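PDB 5OWU: importin subunit beta-1 from Saccharomyces cerevisiae, which carries proteins into the nucleus together with importin alpha, the adaptor that recognises the classical nuclear localization signal of the cargo. Local coordinates for residues Pro17-Asn20 and Ile21-Thr24; Cys249-Met252 and Ser253-Thr257; Ser543-Val546 and Met547-Gly551; Glu752-Leu755 and Asp756-Gly760. All blocks are in the same frame, centred on the assembly; numbering follows the deposited sequence. Where two conformers were deposited one is given.

Overall arrangement
All four contacts are local, each formed along a single continuous stretch of chain, so none closes a long loop, nests in another or crosses one. Starting from the N terminus, contact 1 opens helix 19-35 of HEAT repeat 1, and contact 2 lies near the C-terminal end of helix 238-255 in repeat 6. Contact 3 belongs to helix 536-553 of repeat 13, contact 4 to helix 741-764 of repeat 17. Contacts 2 and 3 stand on opposite sides of the chain's centre, their own centres about 54 Å apart. Even the nearest pair in space, contacts 2 and 4, is separated by about 24 Å between nearest atoms, so the contacts sample separate places along the all-helical solenoid.

Contact 1: Pro17-Asn20 and Ile21-Thr24; sequences PDQN and IRLT
D18 caps the N terminus of helix 19-35 in HEAT repeat 1, its OD1 receiving a weak bond from I21 N at 3.5 Å and another weak one from N20 N. Aspartate suits this N-cap because its short carboxylate can fold back to the first amides of the helix. CG stands opposite the backbone N (chi1 -174°), a turn that also sets the carboxylate across the I21 side chain at about a right angle, with CG 3.8 Å from I21 CG1. On the other side of the turn the guanidinium of R22 lies over the backbone of Q19, whose CA sits above its centre, while NH2 reaches Q19 CG at 3.6 Å. The Q19 amide plane is only 17° from the guanidinium plane. A bend at chi3 (-64°) brings the group back along the turn, where NH1 bonds to S16 O. A leucine in place of R22 would probably leave S16 O without this donor and uncover the Q19 backbone. Behind these side chains the backbone bonds of the first turn begin with R22 N to D18 O. At the far end N20 O accepts twice, from T24 N at 2.9 Å and from T24 OG1 at 3.1 Å, the hydroxyl lying above the carbonyl plane.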
ATOM      1  N   PRO A  17     -19.439 -35.419   5.160  1.00 50.25           N
ATOM      2  CA  PRO A  17     -18.640 -35.817   3.986  1.00 52.05           C
ATOM      3  C   PRO A  17     -19.331 -35.515   2.675  1.00 53.58           C
ATOM      4  O   PRO A  17     -18.675 -35.503   1.624  1.00 59.85           O
ATOM      5  CB  PRO A  17     -18.455 -37.332   4.172  1.00 55.99           C
ATOM      6  CG  PRO A  17     -18.873 -37.632   5.570  1.00 59.00           C
ATOM      7  CD  PRO A  17     -19.857 -36.583   5.961  1.00 56.98           C
ATOM      8  N   ASP A  18     -20.634 -35.277   2.707  1.00 54.24           N
ATOM      9  CA  ASP A  18     -21.446 -35.089   1.514  1.00 56.60           C
ATOM     10  C   ASP A  18     -21.555 -33.593   1.251  1.00 62.48           C
ATOM     11  O   ASP A  18     -22.261 -32.878   1.969  1.00 54.99           O
ATOM     12  CB  ASP A  18     -22.814 -35.735   1.712  1.00 60.18           C
ATOM     13  CG  ASP A  18     -23.667 -35.700   0.466  1.00 60.09           C
ATOM     14  OD1 ASP A  18     -23.445 -34.812  -0.384  1.00 68.35           O
ATOM     15  OD2 ASP A  18     -24.561 -36.564   0.340  1.00 69.39           O
ATOM     16  N   GLN A  19     -20.842 -33.120   0.226  1.00 57.85           N
ATOM     17  CA  GLN A  19     -20.870 -31.702  -0.112  1.00 57.13           C
ATOM     18  C   GLN A  19     -22.294 -31.199  -0.327  1.00 61.54           C
ATOM     19  O   GLN A  19     -22.612 -30.052   0.019  1.00 56.71           O
ATOM     20  CB  GLN A  19     -20.021 -31.466  -1.361  1.00 61.11           C
ATOM     21  CG  GLN A  19     -19.604 -30.023  -1.569  1.00 71.41           C
ATOM     22  CD  GLN A  19     -18.683 -29.856  -2.762  1.00 78.28           C
ATOM     23  OE1 GLN A  19     -18.367 -30.823  -3.460  1.00 80.19           O
ATOM     24  NE2 GLN A  19     -18.241 -28.625  -3.001  1.00 81.01           N
ATOM     25  N   ASN A  20     -23.167 -32.043  -0.886  1.00 63.02           N
ATOM     26  CA  ASN A  20     -24.569 -31.666  -1.056  1.00 58.32           C
ATOM     27  C   ASN A  20     -25.195 -31.308   0.281  1.00 61.37           C
ATOM     28  O   ASN A  20     -25.877 -30.286   0.407  1.00 59.70           O
ATOM     29  CB  ASN A  20     -25.363 -32.804  -1.700  1.00 59.47           C
ATOM     30  CG  ASN A  20     -24.653 -33.423  -2.873  1.00 65.30           C
ATOM     31  OD1 ASN A  20     -23.985 -32.735  -3.648  1.00 61.79           O
ATOM     32  ND2 ASN A  20     -24.785 -34.744  -3.009  1.00 49.56           N
ATOM     33  N   ILE A  21     -24.990 -32.159   1.289  1.00 51.89           N
ATOM     34  CA  ILE A  21     -25.555 -31.910   2.610  1.00 52.91           C
ATOM     35  C   ILE A  21     -24.949 -30.653   3.225  1.00 53.70           C
ATOM     36  O   ILE A  21     -25.639 -29.894   3.917  1.00 44.31           O
ATOM     37  CB  ILE A  21     -25.363 -33.150   3.503  1.00 48.33           C
ATOM     38  CG1 ILE A  21     -26.226 -34.302   2.976  1.00 61.39           C
ATOM     39  CG2 ILE A  21     -25.710 -32.839   4.969  1.00 45.97           C
ATOM     40  CD1 ILE A  21     -26.096 -35.608   3.750  1.00 53.40           C
ATOM     41  N   ARG A  22     -23.660 -30.400   2.981  1.00 49.35           N
ATOM     42  CA  ARG A  22     -23.043 -29.182   3.500  1.00 59.01           C
ATOM     43  C   ARG A  22     -23.719 -27.945   2.929  1.00 55.91           C
ATOM     44  O   ARG A  22     -24.033 -26.998   3.662  1.00 43.28           O
ATOM     45  CB  ARG A  22     -21.546 -29.153   3.182  1.00 43.88           C
ATOM     46  CG  ARG A  22     -20.732 -30.225   3.884  1.00 50.79           C
ATOM     47  CD  ARG A  22     -19.289 -29.785   4.129  1.00 43.32           C
ATOM     48  NE  ARG A  22     -18.528 -29.547   2.900  1.00 43.34           N
ATOM     49  CZ  ARG A  22     -17.912 -30.498   2.197  1.00 54.83           C
ATOM     50  NH1 ARG A  22     -17.980 -31.764   2.586  1.00 46.90           N
ATOM     51  NH2 ARG A  22     -17.232 -30.191   1.099  1.00 47.28           N
ATOM     52  N   LEU A  23     -23.944 -27.930   1.612  1.00 58.56           N
ATOM     53  CA  LEU A  23     -24.539 -26.751   0.991  1.00 60.89           C
ATOM     54  C   LEU A  23     -26.007 -26.607   1.375  1.00 57.52           C
ATOM     55  O   LEU A  23     -26.480 -25.495   1.629  1.00 58.08           O
ATOM     56  CB  LEU A  23     -24.376 -26.817  -0.526  1.00 58.61           C
ATOM     57  CG  LEU A  23     -24.890 -25.606  -1.310  1.00 61.02           C
ATOM     58  CD1 LEU A  23     -24.078 -24.354  -0.992  1.00 65.65           C
ATOM     59  CD2 LEU A  23     -24.870 -25.907  -2.802  1.00 61.15           C
ATOM     60  N   THR A  24     -26.747 -27.718   1.415  1.00 44.71           N
ATOM     61  CA  THR A  24     -28.130 -27.679   1.881  1.00 55.22           C
ATOM     62  C   THR A  24     -28.219 -27.104   3.290  1.00 51.75           C
ATOM     63  O   THR A  24     -29.110 -26.297   3.591  1.00 40.24           O
ATOM     64  CB  THR A  24     -28.730 -29.085   1.840  1.00 49.76           C
ATOM     65  OG1 THR A  24     -28.905 -29.486   0.476  1.00 63.13           O
ATOM     66  CG2 THR A  24     -30.079 -29.140   2.553  1.00 59.39           C
TER

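Contact 2: Cys249-Met252 and Ser253-Thr257; sequences CKIM and SLYYT
Near the C-terminal end of helix 238-255, in HEAT repeat 6, a Met-aromatic contact joins M252 and Y256, one turn apart. The two side chains run side by side in the same direction, and M252 SD comes to 3.7 Å from Y256 CD1. The sulfur is 4.8 Å from the ring centroid and 64° off the ring normal, an oblique approach. Bends at chi2 (69°) and chi3 (62°) turn SD towards the ring, and an unbranched thioether suits such a curled path. A second pair, K250 and L254, also lies alongside: the end of the lysine comes near the leucine, with NZ 3.7 Å from L254 CD1. I251 and Y255 touch more loosely, CG2 of the isoleucine lying 4.4 Å from Y255 CB. Backbone helix bonds run from S253 N to C249 O, from L254 N to K250 O, and from Y255 N to I251 O at 2.8 Å. Beyond them the chain turns into a 3-10 segment at Y256 and T257.

The polar ends of the side chains bind neighbouring elements. S253 OG bonds to E296 and Y256 OH to E297, both on helix 280-306, which also receives M252 on F289. The Y256 ring meets Y315 and F317 too. On another flank Y255 OH bonds to L209 O, while its side chain packs on K213 and M216 of the short helix 213-216.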
ATOM      1  N   CYS A 249       5.229   2.135  20.208  1.00 26.77           N
ATOM      2  CA  CYS A 249       5.332   2.659  18.850  1.00 26.04           C
ATOM      3  C   CYS A 249       4.001   3.230  18.393  1.00 34.35           C
ATOM      4  O   CYS A 249       3.947   4.322  17.802  1.00 26.22           O
ATOM      5  CB  CYS A 249       5.800   1.565  17.890  1.00 31.19           C
ATOM      6  SG  CYS A 249       7.513   1.046  18.143  1.00 34.75           S
ATOM      7  N   LYS A 250       2.910   2.509  18.661  1.00 28.58           N
ATOM      8  CA  LYS A 250       1.603   3.008  18.253  1.00 28.40           C
ATOM      9  C   LYS A 250       1.262   4.305  18.979  1.00 26.99           C
ATOM     10  O   LYS A 250       0.695   5.235  18.386  1.00 31.36           O
ATOM     11  CB  LYS A 250       0.541   1.945  18.509  1.00 30.59           C
ATOM     12  CG  LYS A 250      -0.463   1.815  17.373  1.00 54.44           C
ATOM     13  CD  LYS A 250      -1.808   1.263  17.834  1.00 51.55           C
ATOM     14  CE  LYS A 250      -2.780   1.119  16.674  1.00 64.15           C
ATOM     15  NZ  LYS A 250      -2.989   2.422  15.967  1.00 62.57           N
ATOM     16  N   ILE A 251       1.606   4.390  20.264  1.00 26.66           N
ATOM     17  CA  ILE A 251       1.378   5.618  21.020  1.00 25.70           C
ATOM     18  C   ILE A 251       2.182   6.765  20.436  1.00 35.94           C
ATOM     19  O   ILE A 251       1.708   7.900  20.376  1.00 30.94           O
ATOM     20  CB  ILE A 251       1.720   5.414  22.507  1.00 29.92           C
ATOM     21  CG1 ILE A 251       0.689   4.494  23.163  1.00 27.82           C
ATOM     22  CG2 ILE A 251       1.769   6.763  23.239  1.00 28.42           C
ATOM     23  CD1 ILE A 251       1.111   3.962  24.522  1.00 35.28           C
ATOM     24  N   MET A 252       3.430   6.508  20.048  1.00 30.51           N
ATOM     25  CA  MET A 252       4.233   7.574  19.458  1.00 32.12           C
ATOM     26  C   MET A 252       3.591   8.066  18.169  1.00 38.47           C
ATOM     27  O   MET A 252       3.480   9.278  17.940  1.00 37.67           O
ATOM     28  CB  MET A 252       5.657   7.073  19.207  1.00 32.72           C
ATOM     29  CG  MET A 252       6.582   8.052  18.477  1.00 33.56           C
ATOM     30  SD  MET A 252       7.039   9.498  19.441  1.00 32.31           S
ATOM     31  CE  MET A 252       7.924   8.727  20.808  1.00 31.72           C
ATOM     32  N   SER A 253       3.127   7.136  17.329  1.00 32.58           N
ATOM     33  CA  SER A 253       2.515   7.527  16.064  1.00 37.81           C
ATOM     34  C   SER A 253       1.223   8.314  16.276  1.00 36.97           C
ATOM     35  O   SER A 253       0.977   9.303  15.578  1.00 46.52           O
ATOM     36  CB  SER A 253       2.259   6.285  15.205  1.00 35.51           C
ATOM     37  OG  SER A 253       1.637   6.648  13.989  1.00 46.99           O
ATOM     38  N   LEU A 254       0.391   7.907  17.238  1.00 34.05           N
ATOM     39  CA  LEU A 254      -0.919   8.534  17.422  1.00 34.41           C
ATOM     40  C   LEU A 254      -0.888   9.774  18.309  1.00 36.21           C
ATOM     41  O   LEU A 254      -1.657  10.716  18.093  1.00 32.07           O
ATOM     42  CB  LEU A 254      -1.896   7.528  18.028  1.00 32.89           C
ATOM     43  CG  LEU A 254      -2.427   6.435  17.110  1.00 39.85           C
ATOM     44  CD1 LEU A 254      -3.321   5.506  17.916  1.00 47.93           C
ATOM     45  CD2 LEU A 254      -3.191   7.043  15.942  1.00 46.51           C
ATOM     46  N   TYR A 255      -0.035   9.782  19.319  1.00 29.64           N
ATOM     47  CA  TYR A 255       0.007  10.831  20.326  1.00 26.97           C
ATOM     48  C   TYR A 255       1.400  11.435  20.426  1.00 34.42           C
ATOM     49  O   TYR A 255       1.849  11.794  21.513  1.00 28.68           O
ATOM     50  CB  TYR A 255      -0.448  10.285  21.679  1.00 37.22           C
ATOM     51  CG  TYR A 255      -1.857   9.741  21.646  1.00 31.34           C
ATOM     52  CD1 TYR A 255      -2.945  10.600  21.552  1.00 35.83           C
ATOM     53  CD2 TYR A 255      -2.102   8.373  21.696  1.00 37.86           C
ATOM     54  CE1 TYR A 255      -4.241  10.116  21.507  1.00 39.61           C
ATOM     55  CE2 TYR A 255      -3.408   7.876  21.657  1.00 34.28           C
ATOM     56  CZ  TYR A 255      -4.465   8.758  21.560  1.00 34.79           C
ATOM     57  OH  TYR A 255      -5.759   8.295  21.520  1.00 39.12           O
ATOM     58  N   TYR A 256       2.098  11.525  19.291  1.00 34.26           N
ATOM     59  CA  TYR A 256       3.386  12.207  19.214  1.00 41.47           C
ATOM     60  C   TYR A 256       3.380  13.493  20.037  1.00 46.35           C
ATOM     61  O   TYR A 256       4.315  13.750  20.803  1.00 31.82           O
ATOM     62  CB  TYR A 256       3.740  12.513  17.750  1.00 33.35           C
ATOM     63  CG  TYR A 256       5.083  13.191  17.566  1.00 32.85           C
ATOM     64  CD1 TYR A 256       6.250  12.449  17.415  1.00 39.89           C
ATOM     65  CD2 TYR A 256       5.182  14.578  17.547  1.00 41.83           C
ATOM     66  CE1 TYR A 256       7.489  13.082  17.250  1.00 35.70           C
ATOM     67  CE2 TYR A 256       6.401  15.209  17.381  1.00 46.39           C
ATOM     68  CZ  TYR A 256       7.552  14.462  17.232  1.00 35.14           C
ATOM     69  OH  TYR A 256       8.761  15.116  17.072  1.00 37.56           O
ATOM     70  N   THR A 257       2.314  14.290  19.914  1.00 38.68           N
ATOM     71  CA  THR A 257       2.300  15.623  20.509  1.00 39.58           C
ATOM     72  C   THR A 257       2.504  15.598  22.019  1.00 33.35           C
ATOM     73  O   THR A 257       2.887  16.621  22.595  1.00 33.94           O
ATOM     74  CB  THR A 257       0.982  16.337  20.174  1.00 43.60           C
ATOM     75  OG1 THR A 257       1.074  17.721  20.533  1.00 51.27           O
ATOM     76  CG2 THR A 257      -0.198  15.701  20.903  1.00 34.48           C
TER

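Contact 3: Ser543-Val546 and Met547-Gly551; sequences STFV and MDKLG
Apolar and van der Waals contacts join F545 to K549 along one side of helix 536-553. The two side chains run alongside each other. K549 CB sits over one face of the phenyl ring, and the chain continues past the rim, its CD 4.0 Å from F545 CE1. Lysine suits the place because its methylenes can lie against the ring while its ammonium goes on to N508 OD1 and Q552 OE1. With CG set opposite the backbone N (chi1 -168°) and a bend at chi2 (72°), the K549 chain is carried along the ring.

On another side of the helix, M547 curls back towards the preceding turn. Its chain bends at chi3 (-55°), which brings CE to 3.4 Å from S543 OG and also close to S543 O, so a methyl group covers the small serine. An alanine at M547 would probably open a gap beside S543 and remove the apolar contacts with L580 and L598.

Hydrogen bonds across the contact are those of the helix backbone. M547 N to S543 O is 3.1 Å long, and L550 N to V546 O is 2.7 Å. D548 N and K549 N bond to T544 O and F545 O.

As is usual for a HEAT repeat, the helix packs on its neighbours in the stack: V546 and K549 touch V579 and I576 of helix 563-586, F545 meets I504 and A507 of helix 496-507, and L550 reaches F602 and L605 of helix 595-607. Stacked helices of this kind, in repeat 13 and its neighbours, form the HEAT solenoid.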
ATOM      1  N   SER A 543      15.932  -4.893 -29.911  1.00 30.83           N
ATOM      2  CA  SER A 543      14.784  -5.416 -30.643  1.00 36.87           C
ATOM      3  C   SER A 543      15.099  -6.801 -31.194  1.00 34.41           C
ATOM      4  O   SER A 543      14.419  -7.789 -30.877  1.00 31.95           O
ATOM      5  CB  SER A 543      14.409  -4.445 -31.761  1.00 37.35           C
ATOM      6  OG  SER A 543      13.386  -4.982 -32.579  1.00 44.47           O
ATOM      7  N   THR A 544      16.185  -6.889 -31.972  1.00 36.40           N
ATOM      8  CA  THR A 544      16.653  -8.168 -32.495  1.00 40.76           C
ATOM      9  C   THR A 544      16.752  -9.207 -31.393  1.00 35.22           C
ATOM     10  O   THR A 544      16.305 -10.349 -31.561  1.00 34.85           O
ATOM     11  CB  THR A 544      18.016  -7.980 -33.172  1.00 42.81           C
ATOM     12  OG1 THR A 544      17.872  -7.117 -34.300  1.00 41.13           O
ATOM     13  CG2 THR A 544      18.606  -9.312 -33.638  1.00 43.14           C
ATOM     14  N   PHE A 545      17.314  -8.822 -30.244  1.00 33.93           N
ATOM     15  CA  PHE A 545      17.537  -9.794 -29.185  1.00 27.31           C
ATOM     16  C   PHE A 545      16.217 -10.346 -28.666  1.00 31.58           C
ATOM     17  O   PHE A 545      16.071 -11.561 -28.486  1.00 34.40           O
ATOM     18  CB  PHE A 545      18.343  -9.173 -28.042  1.00 34.45           C
ATOM     19  CG  PHE A 545      18.254  -9.953 -26.755  1.00 26.20           C
ATOM     20  CD1 PHE A 545      18.936 -11.147 -26.602  1.00 33.04           C
ATOM     21  CD2 PHE A 545      17.469  -9.503 -25.712  1.00 31.37           C
ATOM     22  CE1 PHE A 545      18.843 -11.868 -25.423  1.00 35.45           C
ATOM     23  CE2 PHE A 545      17.378 -10.216 -24.533  1.00 28.71           C
ATOM     24  CZ  PHE A 545      18.055 -11.392 -24.386  1.00 31.81           C
ATOM     25  N   VAL A 546      15.230  -9.476 -28.431  1.00 33.76           N
ATOM     26  CA  VAL A 546      14.044  -9.960 -27.735  1.00 30.33           C
ATOM     27  C   VAL A 546      13.191 -10.803 -28.675  1.00 30.26           C
ATOM     28  O   VAL A 546      12.734 -11.892 -28.310  1.00 39.90           O
ATOM     29  CB  VAL A 546      13.253  -8.794 -27.107  1.00 28.52           C
ATOM     30  CG1 VAL A 546      14.078  -8.148 -25.989  1.00 29.91           C
ATOM     31  CG2 VAL A 546      12.827  -7.765 -28.156  1.00 39.19           C
ATOM     32  N   MET A 547      13.019 -10.350 -29.918  1.00 37.29           N
ATOM     33  CA  MET A 547      12.273 -11.138 -30.895  1.00 32.50           C
ATOM     34  C   MET A 547      12.881 -12.529 -31.030  1.00 38.74           C
ATOM     35  O   MET A 547      12.218 -13.541 -30.761  1.00 39.89           O
ATOM     36  CB  MET A 547      12.230 -10.393 -32.232  1.00 30.58           C
ATOM     37  CG  MET A 547      11.389  -9.118 -32.139  1.00 35.15           C
ATOM     38  SD  MET A 547      11.115  -8.189 -33.659  1.00 42.51           S
ATOM     39  CE  MET A 547      12.787  -7.891 -34.235  1.00 51.44           C
ATOM     40  N   ASP A 548      14.166 -12.598 -31.392  1.00 39.49           N
ATOM     41  CA  ASP A 548      14.858 -13.882 -31.437  0.59 38.92           C
ATOM     42  C   ASP A 548      14.658 -14.650 -30.135  1.00 38.20           C
ATOM     43  O   ASP A 548      14.345 -15.846 -30.141  1.00 37.17           O
ATOM     44  CB  ASP A 548      16.348 -13.661 -31.712  0.59 39.62           C
ATOM     45  CG  ASP A 548      16.614 -13.016 -33.070  0.59 42.42           C
ATOM     46  OD1 ASP A 548      15.663 -12.495 -33.691  0.59 44.68           O
ATOM     47  OD2 ASP A 548      17.785 -13.017 -33.510  0.59 43.51           O
ATOM     48  N   LYS A 549      14.810 -13.964 -28.999  1.00 39.12           N
ATOM     49  CA  LYS A 549      14.720 -14.660 -27.720  1.00 32.65           C
ATOM     50  C   LYS A 549      13.337 -15.255 -27.526  1.00 34.99           C
ATOM     51  O   LYS A 549      13.197 -16.390 -27.049  1.00 33.03           O
ATOM     52  CB  LYS A 549      15.059 -13.708 -26.576  1.00 30.99           C
ATOM     53  CG  LYS A 549      15.268 -14.403 -25.237  1.00 34.44           C
ATOM     54  CD  LYS A 549      16.581 -15.178 -25.226  1.00 33.95           C
ATOM     55  CE  LYS A 549      16.743 -15.963 -23.943  1.00 36.70           C
ATOM     56  NZ  LYS A 549      18.031 -16.711 -23.898  1.00 38.21           N
ATOM     57  N   LEU A 550      12.297 -14.511 -27.900  1.00 28.81           N
ATOM     58  CA  LEU A 550      10.960 -15.074 -27.809  1.00 29.49           C
ATOM     59  C   LEU A 550      10.896 -16.369 -28.606  1.00 37.92           C
ATOM     60  O   LEU A 550      10.456 -17.409 -28.097  1.00 30.85           O
ATOM     61  CB  LEU A 550       9.925 -14.061 -28.304  1.00 32.78           C
ATOM     62  CG  LEU A 550       8.450 -14.441 -28.175  1.00 34.18           C
ATOM     63  CD1 LEU A 550       8.092 -14.733 -26.729  1.00 35.91           C
ATOM     64  CD2 LEU A 550       7.555 -13.335 -28.748  1.00 33.74           C
ATOM     65  N   GLY A 551      11.397 -16.336 -29.845  1.00 42.30           N
ATOM     66  CA  GLY A 551      11.431 -17.545 -30.651  1.00 38.29           C
ATOM     67  C   GLY A 551      12.085 -18.686 -29.911  1.00 37.81           C
ATOM     68  O   GLY A 551      11.559 -19.803 -29.873  1.00 33.61           O
TER

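Contact 4: Glu752-Leu755 and Asp756-Gly760; sequences EAVL and DAYVG
V754 lays its CG1 methyl against the ring of Y758, one turn further along helix 741-764, with CE2 only 3.4 Å away and CZ at 3.7 Å. The two side chains point the same way, and the valine CG1, opposite the backbone N (chi1 171°), is the branch that does the touching. A beta-branched residue suits this position because its methyls stand close to the backbone, at the height where the tyrosine ring rises. The carbonyl oxygen of V754 lies over one face of the same ring, with CG at 3.6 Å, and also accepts Y758 N in a helix bond of 2.9 Å. Carbonyl oxygen and methyl thus approach the ring from one side, O near CG and CG1 near CE2 and CZ.

Around the helix, L755 meets V759 through CD1 and CG2, 4.1 Å apart, the two side chains crossing at a slant. Backbone bonds from D756 N to E752 O and from A757 N to A753 O complete the turns. A757 has only a methyl, which sits 3.4 Å from V754 O and touches C728 of helix 718-732, a place where so small a side chain lets the helices come close.

In HEAT repeat 17 the helix is enclosed on several sides. Y758 OH bonds to Q732 OE1 and its ring packs on M725 and C728 of helix 718-732, while D756 OD2 bonds to S704 OG of helix 698-713, where A753 also rests. L755 packs against A801 and L805 of helix 796-812, and V754 against F782 of helix 776-788.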
ATOM      1  N   GLU A 752     -10.119   8.911 -10.480  1.00 32.93           N
ATOM      2  CA  GLU A 752      -9.197   9.212 -11.571  1.00 33.57           C
ATOM      3  C   GLU A 752      -9.770   8.753 -12.910  1.00 32.24           C
ATOM      4  O   GLU A 752      -9.638   9.451 -13.927  1.00 31.20           O
ATOM      5  CB  GLU A 752      -7.839   8.555 -11.307  1.00 33.33           C
ATOM      6  CG  GLU A 752      -7.052   9.215 -10.185  1.00 40.67           C
ATOM      7  CD  GLU A 752      -5.775   8.480  -9.831  1.00 46.56           C
ATOM      8  OE1 GLU A 752      -5.660   7.276 -10.145  1.00 45.06           O
ATOM      9  OE2 GLU A 752      -4.888   9.117  -9.226  1.00 40.56           O
ATOM     10  N   ALA A 753     -10.417   7.579 -12.927  1.00 32.44           N
ATOM     11  CA  ALA A 753     -11.044   7.098 -14.157  1.00 31.18           C
ATOM     12  C   ALA A 753     -12.211   7.984 -14.571  1.00 31.51           C
ATOM     13  O   ALA A 753     -12.431   8.213 -15.768  1.00 32.81           O
ATOM     14  CB  ALA A 753     -11.521   5.657 -13.987  1.00 31.99           C
ATOM     15  N   VAL A 754     -12.984   8.479 -13.601  1.00 28.57           N
ATOM     16  CA  VAL A 754     -14.061   9.403 -13.942  1.00 29.29           C
ATOM     17  C   VAL A 754     -13.478  10.652 -14.589  1.00 30.25           C
ATOM     18  O   VAL A 754     -14.002  11.157 -15.592  1.00 27.65           O
ATOM     19  CB  VAL A 754     -14.909   9.729 -12.696  1.00 30.33           C
ATOM     20  CG1 VAL A 754     -15.897  10.870 -12.975  1.00 33.66           C
ATOM     21  CG2 VAL A 754     -15.672   8.480 -12.245  1.00 31.16           C
ATOM     22  N   LEU A 755     -12.357  11.148 -14.054  1.00 35.39           N
ATOM     23  CA  LEU A 755     -11.696  12.295 -14.672  1.00 31.01           C
ATOM     24  C   LEU A 755     -11.310  11.997 -16.118  1.00 25.78           C
ATOM     25  O   LEU A 755     -11.527  12.833 -17.007  1.00 31.28           O
ATOM     26  CB  LEU A 755     -10.467  12.698 -13.857  1.00 32.27           C
ATOM     27  CG  LEU A 755      -9.651  13.885 -14.382  1.00 29.30           C
ATOM     28  CD1 LEU A 755     -10.518  15.115 -14.612  1.00 28.12           C
ATOM     29  CD2 LEU A 755      -8.519  14.193 -13.398  1.00 42.58           C
ATOM     30  N   ASP A 756     -10.737  10.812 -16.375  1.00 32.76           N
ATOM     31  CA  ASP A 756     -10.456  10.412 -17.757  1.00 30.70           C
ATOM     32  C   ASP A 756     -11.718  10.495 -18.613  1.00 34.18           C
ATOM     33  O   ASP A 756     -11.709  11.047 -19.724  1.00 28.82           O
ATOM     34  CB  ASP A 756      -9.909   8.978 -17.808  1.00 25.35           C
ATOM     35  CG  ASP A 756      -8.481   8.860 -17.310  1.00 27.16           C
ATOM     36  OD1 ASP A 756      -7.770   9.880 -17.268  1.00 30.94           O
ATOM     37  OD2 ASP A 756      -8.071   7.727 -16.984  1.00 33.19           O
ATOM     38  N   ALA A 757     -12.810   9.914 -18.115  1.00 25.29           N
ATOM     39  CA  ALA A 757     -14.053   9.880 -18.879  1.00 25.93           C
ATOM     40  C   ALA A 757     -14.500  11.285 -19.254  1.00 23.66           C
ATOM     41  O   ALA A 757     -14.832  11.555 -20.417  1.00 23.73           O
ATOM     42  CB  ALA A 757     -15.139   9.163 -18.080  1.00 32.86           C
ATOM     43  N   TYR A 758     -14.508  12.202 -18.278  1.00 27.22           N
ATOM     44  CA  TYR A 758     -14.996  13.552 -18.540  1.00 25.73           C
ATOM     45  C   TYR A 758     -14.074  14.299 -19.495  1.00 25.73           C
ATOM     46  O   TYR A 758     -14.543  15.088 -20.327  1.00 26.70           O
ATOM     47  CB  TYR A 758     -15.148  14.334 -17.229  1.00 25.92           C
ATOM     48  CG  TYR A 758     -16.296  13.887 -16.338  1.00 31.95           C
ATOM     49  CD1 TYR A 758     -17.394  13.207 -16.858  1.00 29.48           C
ATOM     50  CD2 TYR A 758     -16.279  14.149 -14.972  1.00 26.12           C
ATOM     51  CE1 TYR A 758     -18.433  12.802 -16.047  1.00 34.39           C
ATOM     52  CE2 TYR A 758     -17.316  13.746 -14.152  1.00 33.94           C
ATOM     53  CZ  TYR A 758     -18.389  13.072 -14.695  1.00 33.11           C
ATOM     54  OH  TYR A 758     -19.425  12.666 -13.888  1.00 30.96           O
ATOM     55  N   VAL A 759     -12.759  14.089 -19.379  1.00 30.45           N
ATOM     56  CA  VAL A 759     -11.834  14.732 -20.310  1.00 26.02           C
ATOM     57  C   VAL A 759     -12.133  14.284 -21.734  1.00 25.72           C
ATOM     58  O   VAL A 759     -12.252  15.103 -22.657  1.00 30.32           O
ATOM     59  CB  VAL A 759     -10.379  14.419 -19.916  1.00 26.50           C
ATOM     60  CG1 VAL A 759      -9.395  14.815 -21.024  1.00 34.08           C
ATOM     61  CG2 VAL A 759     -10.026  15.136 -18.644  1.00 26.87           C
ATOM     62  N   GLY A 760     -12.261  12.972 -21.930  1.00 28.91           N
ATOM     63  CA  GLY A 760     -12.525  12.464 -23.263  1.00 24.24           C
ATOM     64  C   GLY A 760     -13.862  12.934 -23.807  1.00 24.54           C
ATOM     65  O   GLY A 760     -13.988  13.238 -24.995  1.00 27.68           O
TER